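Local coordinates for protein putative oxidoreductase (Gluconobacter oxydans, PDB 3WJ7) that probably works as a nicotinamide-dependent reductase of the extended short-chain dehydrogenase/reductase (SDR) family, built on a Rossmann fold, at residues A[20-25]-A[51-56]; A[26-31]-A[222-227]; A[101-106]-A[162-167]; A[124-129]-A[152-157]; A[254-259]-A[330-335]. All blocks are in the same frame, centred on the assembly; numbering follows the deposited sequence.

Contact 1: A[20-25]-A[51-56]; sequences GATGFV and SNIAEL
Thr22 meets Ile53 by a methyl-to-methyl contact, CG2 of Thr22 lying 3.7 Å from CD1 of Ile53, and this is the tighter half of a small interface of 183 Å². With chi1 at 58°, OG1 of Thr22 sits between the backbone N and the carbonyl carbon, which swings CG2 out toward the isoleucine. Ile53 is buried and also rests on Val44 of strand 39-44, so its side chain links the glycine-rich turn to the second strand of the Rossmann fold. The other half is looser. The Asn52 amide faces the backbone of Thr22, but its OD1 stands 3.5 Å from Thr22 O, a pairing of two acceptors, and its ND2, 3.7 Å from Thr22 O, makes no hydrogen bond across the contact either. Beyond it the loop 51-56 turns outward, with Ser51, Ala54 and Glu55 at the surface. Residues 20-23 form a type I turn that ends at Gly23, the N-cap of helix 24-35, within the Gly-x-x-Gly-x-x-Gly sequence that classically cradles the dinucleotide in this superfamily. One methyl pair and an amide lying near the backbone thus relate the segments by van der Waals contact, a match of shape rather than of directional polar bonds.

Contact 2: A[26-31]-A[222-227]; sequences GSAVAR and DVAEGH
Val29 sends one methyl onto the ring of His227, and this CH-pi contact is the one ring contact in the crossing of helices 24-35 and 220-233. Traced outward, the valine begins close to the partner helix, since its backbone N is 3.7 Å from Ala224 CB. At CB the side chain divides. CG1 lies anti to the backbone N (chi1 160°) and is turned off the ring, whereas CG2 takes the place beside the backbone N and does the touching. CG2 is 4.1 Å from Ala224 CB, and on its other flank it stands 3.6 Å from the centroid of the His227 ring, only 13° off the ring normal, so the methyl sits squarely over the face. Without the imidazole, as with a serine here, Val29 CG2 would probably lose that flat surface and a gap would open between helix 24-35 and the sheet. Small residues let the backbones come close: Ala224 CB lies 3.4 Å from Ala28 O and 4.0 Å from Ala28 CB, while the short helix axes approach to 8.2 Å at a signed crossing angle of -55°. No hydrogen bond crosses this buried interface. Beneath it, His227 rests on Ile122 and Cys124 of strand 120-124 and on Val179 of strand 176-185, and Val223 touches Pro181. Helix 220-233 thus crosses helix 24-35 at an angle while resting, through His227 and Val223, on these two central strands, Ala224 also reaching Val32 farther along helix 24-35.

Contact 3: A[101-106]-A[162-167]; sequences ANVEGT and EQEVLR
Val103 and Thr106, three residues apart on helix 95-115, face Glu164 and Val165 of helix 153-172, joining two helices of the successive beta-alpha-beta crossovers of the Rossmann fold. The first helix follows strand 78-83 and leads to strand 120-124; the second leads on to strand 176-185. Along 101-106, the first residue to reach across is Val103. Its CG1, anti to the backbone N with chi1 at 175°, comes 4.0 Å from CG of Glu164, so it is the aliphatic part of the glutamate that is used. Beyond CG the Glu164 chain bends, and the position of its carboxylate is less certain. Nearly a turn on, Thr106 divides its two branches between separate tasks: OG1 is hydrogen-bonded to His83 on the sheet, whereas the methyl turns to the partner helix. Val165 receives it while also resting on Ile178 of strand 176-185. Thr106 and Val165 are buried, whereas Val103 and Glu164 are partly exposed. With CA atoms of Thr106 and Val165 8.0 Å apart, the two side chains cross at about a right angle, CG2 of Thr106 ending 3.9 Å from CG2 of Val165.

Contact 4: A[124-129]-A[152-157]; sequences CSSVAA and GIYKLS
The hydroxyls of Ser126 and Tyr154 confront each other without bonding: Ser126 OG and Tyr154 OH are 3.9 Å apart, beyond hydrogen-bond length. The serine oxygen is occupied within its own segment, where Ala128 N donates to Ser126 OG at 2.8 Å along a nearly straight line (172°), forming an ST turn. This bond ties the serine to the 3-10 segment 127-129 that follows strand 120-124, and so fixes where OG stands. Removing the Ser126 hydroxyl, as an alanine here does, is likely to leave Ala128 N without this acceptor and Tyr154 OH without its polar neighbour. Around the hydroxyls the contact is mostly apolar and centres on Ala128, whose CB approaches CE2 of Tyr154 at 3.7 Å, obliquely to the ring, and CG of Lys155 at 3.9 Å. The tyrosine gets there because its CG is anti to the backbone N (chi1 169°), which extends the ring from helix 153-172 toward the loop. Lys155 runs alongside, its CE lying 3.8 Å from Ala128 O. Arg89 also touches the Tyr154 side chain, Met306 touches Lys155, and Leu156, one residue on, packs against Asp94 of the second subunit. In sequence, Tyr154 opens the Tyr-x-x-x-Lys motif of SDR enzymes, whose lysine comes three residues after Lys155, and Ser126 occupies a position consistent with the family's active-site serine. Two hydroxyls held near one another yet not bonded together could both address one substrate oxygen, as in relatives, with the Ala128 methyl packed against the phenol.

Contact 5: A[254-259]-A[330-335]; sequences RMVSQI and DAIAWF
A small, wholly apolar helix-helix contact joins Ile332 of helix 324-337 to Val256 and Ile259 of helix 249-259, in the C-terminal part of the chain, which in extended SDR proteins typically forms the substrate-binding region. Its centre lies about 21 Å from the centre of the chain. Ile332 contributes most of the 120 Å² buried, and it works through its tip: CD1 stands 4.0 Å from CG1 of Val256 and, more loosely, 4.4 Å from CG2 of Ile259. The delta methyl thus reaches toward two side chains three residues apart on the facing helix. With chi1 at -74°, CG1 of Ile332 is anti to its carbonyl carbon, beside the backbone N, and this carries the longer branch toward the facing helix. The CA atoms of Val256 and Ile332 remain 8.0 Å apart, so the two helices meet through branched side chains rather than through their backbones. No hydrogen bond spans the pair. A third helix, 194-203, completes the cluster, with its Cys202 against Val256 and its Ile199 against Ile332. Along helix 324-337 the same surface extends to Val328, which touches Val256, while Asp330 reaches His219 at the end of strand 214-219.

How the contacts relate
From the N terminus, contact 1 closes the first loop, a short one of 25 residues, bringing the loop after strand 39-44 back to the glycine-rich turn. Contact 2 starts on the same helix, 24-35, before that loop is complete, so the two cross; its long loop ends only at helix 220-233. Inside it lies contact 3, joining helices 95-115 and 153-172, and nested within contact 3 is contact 4, which shares helix 153-172. Ser125 OG and Glu162 OE2 probably bond between these two, while His227 meets Cys124 between contacts 2 and 4. Contact 5 follows in series, tying C-terminal helices together on the opposite side of the chain's centre from contact 3.

Contact 1: A[20-25]-A[51-56]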
# COMPACT_ATOMS: atom_id res chain seq x y z
N GLY A 20 15.91 8.64 17.71
CA GLY A 20 15.85 7.20 17.79
C GLY A 20 16.57 6.53 18.97
O GLY A 20 16.91 5.35 18.89
N ALA A 21 16.74 7.24 20.08
CA ALA A 21 17.53 6.75 21.20
C ALA A 21 16.90 5.63 22.01
O ALA A 21 17.61 4.95 22.75
CB ALA A 21 17.91 7.90 22.10
N THR A 22 15.59 5.42 21.88
CA THR A 22 14.93 4.28 22.55
C THR A 22 15.13 2.96 21.78
O THR A 22 14.91 1.88 22.33
CB THR A 22 13.43 4.55 22.74
OG1 THR A 22 12.83 4.80 21.45
CG2 THR A 22 13.24 5.81 23.57
N GLY A 23 15.55 3.02 20.52
CA GLY A 23 15.85 1.82 19.77
C GLY A 23 17.13 1.08 20.18
O GLY A 23 17.90 1.51 21.05
N PHE A 24 17.31 -0.07 19.54
CA PHE A 24 18.40 -0.96 19.75
C PHE A 24 19.71 -0.25 19.40
O PHE A 24 20.61 -0.16 20.23
CB PHE A 24 18.16 -2.22 18.90
CG PHE A 24 19.15 -3.32 19.13
CD1 PHE A 24 19.58 -3.65 20.43
CD2 PHE A 24 19.68 -4.07 18.04
CE1 PHE A 24 20.53 -4.68 20.62
CE2 PHE A 24 20.62 -5.10 18.25
CZ PHE A 24 21.04 -5.40 19.54
N VAL A 25 19.80 0.30 18.19
CA VAL A 25 20.99 1.05 17.77
C VAL A 25 21.11 2.46 18.38
O VAL A 25 22.19 2.86 18.84
CB VAL A 25 21.08 1.18 16.25
CG1 VAL A 25 22.26 2.07 15.89
CG2 VAL A 25 21.19 -0.20 15.64
N SER A 51 12.74 3.29 28.83
CA SER A 51 13.27 2.22 29.67
C SER A 51 14.79 2.00 29.60
O SER A 51 15.42 1.87 30.64
CB SER A 51 12.54 0.91 29.40
OG SER A 51 11.43 0.81 30.26
N ASN A 52 15.36 1.91 28.41
CA ASN A 52 16.83 1.83 28.31
C ASN A 52 17.44 3.25 28.15
O ASN A 52 18.52 3.45 27.54
CB ASN A 52 17.29 0.81 27.24
CG ASN A 52 16.69 1.07 25.87
OD1 ASN A 52 15.87 1.98 25.68
ND2 ASN A 52 17.11 0.27 24.89
N ILE A 53 16.72 4.20 28.74
CA ILE A 53 17.04 5.62 28.68
C ILE A 53 17.50 6.14 30.03
O ILE A 53 18.61 6.65 30.12
CB ILE A 53 15.82 6.46 28.22
CG1 ILE A 53 15.82 6.63 26.71
CG2 ILE A 53 15.81 7.85 28.86
CD1 ILE A 53 14.86 7.72 26.29
N ALA A 54 16.66 6.03 31.07
CA ALA A 54 16.91 6.74 32.34
C ALA A 54 18.37 6.63 32.80
O ALA A 54 18.90 7.53 33.44
CB ALA A 54 15.95 6.29 33.43
N GLU A 55 19.02 5.52 32.43
CA GLU A 55 20.49 5.35 32.48
C GLU A 55 21.33 6.57 32.09
O GLU A 55 22.42 6.76 32.62
CB GLU A 55 20.90 4.20 31.56
CG GLU A 55 21.52 3.01 32.28
CD GLU A 55 21.96 1.94 31.31
OE1 GLU A 55 22.29 2.28 30.14
OE2 GLU A 55 21.97 0.76 31.71
N LEU A 56 20.84 7.36 31.15
CA LEU A 56 21.60 8.50 30.63
C LEU A 56 21.11 9.79 31.26
O LEU A 56 19.92 10.11 31.22
CB LEU A 56 21.44 8.58 29.11
CG LEU A 56 21.62 7.31 28.27
CD1 LEU A 56 20.80 7.39 27.00
CD2 LEU A 56 23.09 7.07 27.96

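Contact 2: A[26-31]-A[222-227]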
# COMPACT_ATOMS: atom_id res chain seq x y z
N GLY A 26 20.00 3.20 18.37
CA GLY A 26 19.95 4.53 18.93
C GLY A 26 20.46 4.56 20.36
O GLY A 26 21.29 5.43 20.75
N SER A 27 20.02 3.60 21.17
CA SER A 27 20.50 3.71 22.55
C SER A 27 21.93 3.27 22.69
O SER A 27 22.66 3.78 23.54
CB SER A 27 19.58 3.03 23.56
OG SER A 27 19.73 1.65 23.50
N ALA A 28 22.38 2.35 21.86
CA ALA A 28 23.75 1.96 22.02
C ALA A 28 24.66 3.10 21.53
O ALA A 28 25.71 3.35 22.12
CB ALA A 28 24.04 0.67 21.32
N VAL A 29 24.22 3.82 20.49
CA VAL A 29 24.92 4.98 20.00
C VAL A 29 24.98 6.03 21.12
O VAL A 29 26.03 6.61 21.40
CB VAL A 29 24.27 5.52 18.71
CG1 VAL A 29 24.66 6.98 18.44
CG2 VAL A 29 24.71 4.69 17.53
N ALA A 30 23.85 6.23 21.80
CA ALA A 30 23.79 7.21 22.87
C ALA A 30 24.81 6.92 23.96
O ALA A 30 25.54 7.83 24.36
CB ALA A 30 22.39 7.27 23.46
N ARG A 31 24.88 5.67 24.43
CA ARG A 31 25.81 5.28 25.50
C ARG A 31 27.24 5.63 25.11
O ARG A 31 27.97 6.21 25.91
CB ARG A 31 25.71 3.77 25.86
CG ARG A 31 24.46 3.39 26.65
CD ARG A 31 24.25 1.87 26.76
NE ARG A 31 22.82 1.56 26.64
CZ ARG A 31 22.24 0.84 25.66
NH1 ARG A 31 22.93 0.25 24.70
NH2 ARG A 31 20.92 0.68 25.67
N ASP A 222 29.59 -2.20 18.06
CA ASP A 222 30.52 -1.83 17.04
C ASP A 222 29.90 -0.86 16.09
O ASP A 222 30.59 0.04 15.65
CB ASP A 222 31.07 -3.04 16.31
CG ASP A 222 32.04 -3.80 17.15
OD1 ASP A 222 32.66 -3.17 18.04
OD2 ASP A 222 32.16 -5.02 16.98
N VAL A 223 28.61 -1.05 15.78
CA VAL A 223 27.86 -0.05 15.05
C VAL A 223 27.95 1.28 15.78
O VAL A 223 28.22 2.33 15.16
CB VAL A 223 26.38 -0.44 14.97
CG1 VAL A 223 25.52 0.70 14.43
CG2 VAL A 223 26.23 -1.69 14.12
N ALA A 224 27.68 1.22 17.08
CA ALA A 224 27.65 2.40 17.92
C ALA A 224 28.98 3.14 17.87
O ALA A 224 29.03 4.36 17.64
CB ALA A 224 27.27 2.03 19.36
N GLU A 225 30.05 2.40 18.07
CA GLU A 225 31.37 2.98 18.14
C GLU A 225 31.64 3.61 16.77
O GLU A 225 32.12 4.76 16.67
CB GLU A 225 32.39 1.89 18.51
CG GLU A 225 33.87 2.22 18.26
CD GLU A 225 34.49 3.35 19.13
OE1 GLU A 225 33.88 3.79 20.15
OE2 GLU A 225 35.62 3.77 18.78
N GLY A 226 31.31 2.87 15.72
CA GLY A 226 31.53 3.36 14.36
C GLY A 226 30.85 4.69 14.08
O GLY A 226 31.36 5.49 13.29
N HIS A 227 29.70 4.96 14.71
CA HIS A 227 29.08 6.27 14.59
C HIS A 227 29.99 7.34 15.19
O HIS A 227 30.12 8.44 14.64
CB HIS A 227 27.74 6.34 15.31
CG HIS A 227 26.62 5.63 14.62
ND1 HIS A 227 25.52 6.30 14.11
CD2 HIS A 227 26.38 4.32 14.40
CE1 HIS A 227 24.68 5.43 13.58
NE2 HIS A 227 25.18 4.22 13.74

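Contact 3: A[101-106]-A[162-167]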
# COMPACT_ATOMS: atom_id res chain seq x y z
N ALA A 101 6.22 8.62 5.41
CA ALA A 101 6.43 9.37 6.63
C ALA A 101 7.93 9.31 7.01
O ALA A 101 8.47 10.29 7.51
CB ALA A 101 5.54 8.84 7.77
N ASN A 102 8.61 8.20 6.73
CA ASN A 102 9.98 8.11 7.13
C ASN A 102 10.88 8.89 6.16
O ASN A 102 11.84 9.56 6.56
CB ASN A 102 10.41 6.65 7.37
CG ASN A 102 9.75 6.03 8.66
OD1 ASN A 102 9.88 6.54 9.80
ND2 ASN A 102 9.06 4.90 8.48
N VAL A 103 10.52 8.87 4.88
CA VAL A 103 11.28 9.64 3.92
C VAL A 103 11.12 11.14 4.19
O VAL A 103 12.11 11.86 4.31
CB VAL A 103 11.00 9.22 2.47
CG1 VAL A 103 11.74 10.12 1.50
CG2 VAL A 103 11.48 7.79 2.30
N GLU A 104 9.87 11.59 4.35
CA GLU A 104 9.61 12.97 4.65
C GLU A 104 10.14 13.39 6.00
O GLU A 104 10.58 14.54 6.14
CB GLU A 104 8.10 13.32 4.56
CG GLU A 104 7.38 12.58 3.43
CD GLU A 104 6.67 13.46 2.42
OE1 GLU A 104 6.69 14.71 2.58
OE2 GLU A 104 6.10 12.88 1.44
N GLY A 105 10.07 12.49 6.98
CA GLY A 105 10.54 12.79 8.34
C GLY A 105 12.02 13.15 8.37
O GLY A 105 12.45 14.14 9.00
N THR A 106 12.80 12.35 7.66
CA THR A 106 14.22 12.55 7.48
C THR A 106 14.52 13.88 6.76
O THR A 106 15.47 14.57 7.11
CB THR A 106 14.77 11.34 6.71
OG1 THR A 106 14.72 10.21 7.57
CG2 THR A 106 16.16 11.55 6.20
N GLU A 162 17.99 7.49 1.98
CA GLU A 162 19.40 7.78 1.75
C GLU A 162 19.53 8.72 0.54
O GLU A 162 20.33 9.66 0.58
CB GLU A 162 20.28 6.53 1.58
CG GLU A 162 21.62 6.85 0.94
CD GLU A 162 22.61 5.70 0.94
OE1 GLU A 162 22.99 5.21 -0.15
OE2 GLU A 162 23.02 5.26 2.02
N GLN A 163 18.76 8.49 -0.53
CA GLN A 163 18.89 9.36 -1.72
C GLN A 163 18.54 10.80 -1.37
O GLN A 163 19.18 11.71 -1.87
CB GLN A 163 18.07 8.89 -2.92
CG GLN A 163 18.60 7.62 -3.58
CD GLN A 163 20.04 7.74 -4.06
OE1 GLN A 163 20.91 7.02 -3.59
NE2 GLN A 163 20.30 8.66 -4.98
N GLU A 164 17.55 10.98 -0.50
CA GLU A 164 17.21 12.31 -0.03
C GLU A 164 18.39 13.01 0.64
O GLU A 164 18.68 14.16 0.37
CB GLU A 164 16.04 12.27 0.94
CG GLU A 164 14.72 12.57 0.30
CD GLU A 164 14.37 14.07 0.28
OE1 GLU A 164 15.21 14.94 -0.10
OE2 GLU A 164 13.19 14.37 0.63
N VAL A 165 19.06 12.31 1.55
CA VAL A 165 20.18 12.89 2.22
C VAL A 165 21.24 13.27 1.16
O VAL A 165 21.74 14.41 1.18
CB VAL A 165 20.72 11.96 3.32
CG1 VAL A 165 21.98 12.57 3.92
CG2 VAL A 165 19.67 11.75 4.40
N LEU A 166 21.56 12.36 0.24
CA LEU A 166 22.56 12.71 -0.81
C LEU A 166 22.15 13.93 -1.65
O LEU A 166 23.03 14.68 -2.12
CB LEU A 166 22.96 11.52 -1.72
CG LEU A 166 23.62 10.38 -0.95
CD1 LEU A 166 23.61 9.09 -1.75
CD2 LEU A 166 25.03 10.72 -0.52
N ARG A 167 20.84 14.15 -1.82
CA ARG A 167 20.37 15.28 -2.63
C ARG A 167 20.64 16.55 -1.81
O ARG A 167 21.27 17.49 -2.29
CB ARG A 167 18.88 15.11 -3.01
CG ARG A 167 18.34 16.03 -4.13
CD ARG A 167 16.80 16.26 -4.16
NE ARG A 167 16.13 16.14 -2.86
CZ ARG A 167 15.74 17.13 -2.04
NH1 ARG A 167 15.92 18.44 -2.32
NH2 ARG A 167 15.15 16.78 -0.90

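Contact 4: A[124-129]-A[152-157]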
# COMPACT_ATOMS: atom_id res chain seq x y z
N CYS A 124 22.29 7.84 10.07
CA CYS A 124 22.32 6.40 10.13
C CYS A 124 21.46 5.83 9.06
O CYS A 124 20.26 6.03 9.03
CB CYS A 124 21.89 5.88 11.48
SG CYS A 124 22.46 4.15 11.74
N SER A 125 22.07 5.12 8.13
CA SER A 125 21.30 4.56 7.03
C SER A 125 21.48 3.07 7.11
O SER A 125 21.45 2.54 8.19
CB SER A 125 21.82 5.14 5.75
OG SER A 125 21.53 4.38 4.62
N SER A 126 21.70 2.34 6.03
CA SER A 126 21.83 0.91 6.23
C SER A 126 22.35 0.28 4.99
O SER A 126 22.24 0.87 3.90
CB SER A 126 20.48 0.31 6.61
OG SER A 126 20.38 -1.04 6.22
N VAL A 127 22.92 -0.92 5.11
CA VAL A 127 23.30 -1.63 3.89
C VAL A 127 22.08 -1.89 2.98
O VAL A 127 22.26 -2.15 1.78
CB VAL A 127 24.06 -2.94 4.14
CG1 VAL A 127 25.39 -2.64 4.79
CG2 VAL A 127 23.23 -3.94 4.95
N ALA A 128 20.85 -1.81 3.53
CA ALA A 128 19.66 -2.04 2.69
C ALA A 128 19.50 -0.97 1.61
O ALA A 128 18.91 -1.21 0.59
CB ALA A 128 18.42 -2.18 3.54
N ALA A 129 20.05 0.20 1.84
CA ALA A 129 20.13 1.25 0.82
C ALA A 129 21.18 1.02 -0.25
O ALA A 129 21.26 1.83 -1.21
CB ALA A 129 20.35 2.60 1.49
N GLY A 152 11.84 -4.85 -1.57
CA GLY A 152 10.72 -4.65 -0.63
C GLY A 152 10.58 -3.21 -0.15
O GLY A 152 11.40 -2.33 -0.47
N ILE A 153 9.55 -2.97 0.63
CA ILE A 153 9.28 -1.65 1.06
C ILE A 153 10.33 -1.26 2.08
O ILE A 153 10.79 -0.14 2.06
CB ILE A 153 7.80 -1.49 1.53
CG1 ILE A 153 6.90 -1.41 0.29
CG2 ILE A 153 7.60 -0.16 2.24
CD1 ILE A 153 5.45 -1.85 0.47
N TYR A 154 10.79 -2.19 2.91
CA TYR A 154 11.81 -1.87 3.89
C TYR A 154 13.05 -1.33 3.21
O TYR A 154 13.57 -0.30 3.60
CB TYR A 154 12.20 -3.06 4.82
CG TYR A 154 13.47 -2.72 5.65
CD1 TYR A 154 13.42 -1.77 6.70
CD2 TYR A 154 14.72 -3.29 5.33
CE1 TYR A 154 14.57 -1.42 7.40
CE2 TYR A 154 15.86 -2.95 6.05
CZ TYR A 154 15.78 -2.02 7.08
OH TYR A 154 16.93 -1.70 7.81
N LYS A 155 13.55 -2.02 2.21
CA LYS A 155 14.75 -1.57 1.56
C LYS A 155 14.45 -0.31 0.76
O LYS A 155 15.24 0.60 0.80
CB LYS A 155 15.38 -2.68 0.66
CG LYS A 155 15.67 -3.99 1.38
CD LYS A 155 16.30 -5.03 0.45
CE LYS A 155 17.74 -4.72 -0.03
NZ LYS A 155 18.53 -5.99 -0.24
N LEU A 156 13.32 -0.26 0.05
CA LEU A 156 12.95 0.90 -0.79
C LEU A 156 12.91 2.16 0.02
O LEU A 156 13.42 3.22 -0.40
CB LEU A 156 11.59 0.72 -1.45
CG LEU A 156 11.29 1.71 -2.57
CD1 LEU A 156 12.37 1.67 -3.64
CD2 LEU A 156 9.93 1.51 -3.22
N SER A 157 12.34 2.02 1.20
CA SER A 157 12.33 3.09 2.16
C SER A 157 13.78 3.53 2.57
O SER A 157 14.10 4.74 2.68
CB SER A 157 11.60 2.61 3.38
OG SER A 157 11.13 3.72 4.08

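Contact 5: A[254-259]-A[330-335]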
# COMPACT_ATOMS: atom_id res chain seq x y z
N ARG A 254 24.08 -22.85 13.12
CA ARG A 254 25.17 -23.66 13.70
C ARG A 254 25.80 -23.03 14.97
O ARG A 254 25.86 -23.70 16.00
CB ARG A 254 26.25 -23.98 12.65
CG ARG A 254 25.92 -25.21 11.80
CD ARG A 254 26.67 -25.27 10.46
NE ARG A 254 25.71 -25.46 9.36
CZ ARG A 254 26.00 -25.37 8.06
NH1 ARG A 254 27.24 -25.12 7.65
NH2 ARG A 254 25.03 -25.55 7.16
N MET A 255 26.23 -21.76 14.90
CA MET A 255 26.85 -21.08 16.05
C MET A 255 25.87 -20.95 17.21
O MET A 255 26.20 -21.33 18.32
CB MET A 255 27.28 -19.67 15.70
CG MET A 255 28.62 -19.48 15.05
SD MET A 255 28.92 -17.71 14.80
CE MET A 255 27.98 -17.05 16.17
N VAL A 256 24.69 -20.38 16.94
CA VAL A 256 23.64 -20.23 17.95
C VAL A 256 23.46 -21.56 18.68
O VAL A 256 23.53 -21.61 19.89
CB VAL A 256 22.26 -19.74 17.36
CG1 VAL A 256 21.18 -19.73 18.42
CG2 VAL A 256 22.36 -18.34 16.77
N SER A 257 23.25 -22.62 17.92
CA SER A 257 22.96 -23.91 18.51
C SER A 257 24.08 -24.48 19.32
O SER A 257 23.82 -25.07 20.37
CB SER A 257 22.57 -24.89 17.44
OG SER A 257 21.37 -24.41 16.86
N GLN A 258 25.32 -24.33 18.83
CA GLN A 258 26.47 -24.84 19.56
C GLN A 258 26.71 -24.07 20.87
O GLN A 258 26.94 -24.70 21.89
CB GLN A 258 27.72 -25.05 18.68
CG GLN A 258 28.81 -23.98 18.70
CD GLN A 258 29.71 -24.05 17.46
OE1 GLN A 258 30.85 -23.57 17.47
NE2 GLN A 258 29.20 -24.65 16.37
N ILE A 259 26.58 -22.74 20.85
CA ILE A 259 26.67 -21.90 22.03
C ILE A 259 25.51 -22.15 23.02
O ILE A 259 25.69 -22.10 24.25
CB ILE A 259 26.67 -20.40 21.66
CG1 ILE A 259 27.90 -20.01 20.83
CG2 ILE A 259 26.69 -19.54 22.91
CD1 ILE A 259 27.63 -18.83 19.91
N ASP A 330 26.94 -12.68 23.26
CA ASP A 330 26.36 -11.68 24.16
C ASP A 330 24.83 -11.62 24.10
O ASP A 330 24.17 -11.59 25.14
CB ASP A 330 26.92 -10.30 23.86
CG ASP A 330 28.41 -10.23 24.01
OD1 ASP A 330 29.02 -11.16 24.59
OD2 ASP A 330 28.97 -9.20 23.54
N ALA A 331 24.28 -11.64 22.87
CA ALA A 331 22.83 -11.60 22.66
C ALA A 331 22.14 -12.77 23.38
O ALA A 331 21.10 -12.59 24.05
CB ALA A 331 22.51 -11.58 21.17
N ILE A 332 22.73 -13.97 23.28
CA ILE A 332 22.19 -15.14 24.00
C ILE A 332 22.40 -15.01 25.50
O ILE A 332 21.47 -15.27 26.27
CB ILE A 332 22.76 -16.46 23.49
CG1 ILE A 332 22.15 -16.80 22.14
CG2 ILE A 332 22.52 -17.60 24.48
CD1 ILE A 332 23.10 -17.54 21.23
N ALA A 333 23.55 -14.55 25.95
CA ALA A 333 23.74 -14.46 27.40
C ALA A 333 22.70 -13.50 27.97
O ALA A 333 22.06 -13.75 29.01
CB ALA A 333 25.16 -14.03 27.79
N TRP A 334 22.49 -12.40 27.26
CA TRP A 334 21.50 -11.45 27.69
C TRP A 334 20.08 -12.07 27.66
O TRP A 334 19.33 -11.96 28.65
CB TRP A 334 21.58 -10.21 26.85
CG TRP A 334 20.87 -9.11 27.43
CD1 TRP A 334 21.36 -8.14 28.29
CD2 TRP A 334 19.50 -8.80 27.22
NE1 TRP A 334 20.37 -7.26 28.62
CE2 TRP A 334 19.21 -7.63 27.97
CE3 TRP A 334 18.47 -9.40 26.48
CZ2 TRP A 334 17.94 -7.05 27.99
CZ3 TRP A 334 17.22 -8.82 26.50
CH2 TRP A 334 16.96 -7.66 27.24
N PHE A 335 19.70 -12.73 26.57
CA PHE A 335 18.39 -13.38 26.55
C PHE A 335 18.14 -14.37 27.71
O PHE A 335 17.00 -14.46 28.20
CB PHE A 335 18.14 -14.10 25.22
CG PHE A 335 18.00 -13.18 24.04
CD1 PHE A 335 17.17 -12.06 24.08
CD2 PHE A 335 18.66 -13.48 22.85
CE1 PHE A 335 17.03 -11.26 22.97
CE2 PHE A 335 18.54 -12.65 21.74
CZ PHE A 335 17.72 -11.55 21.80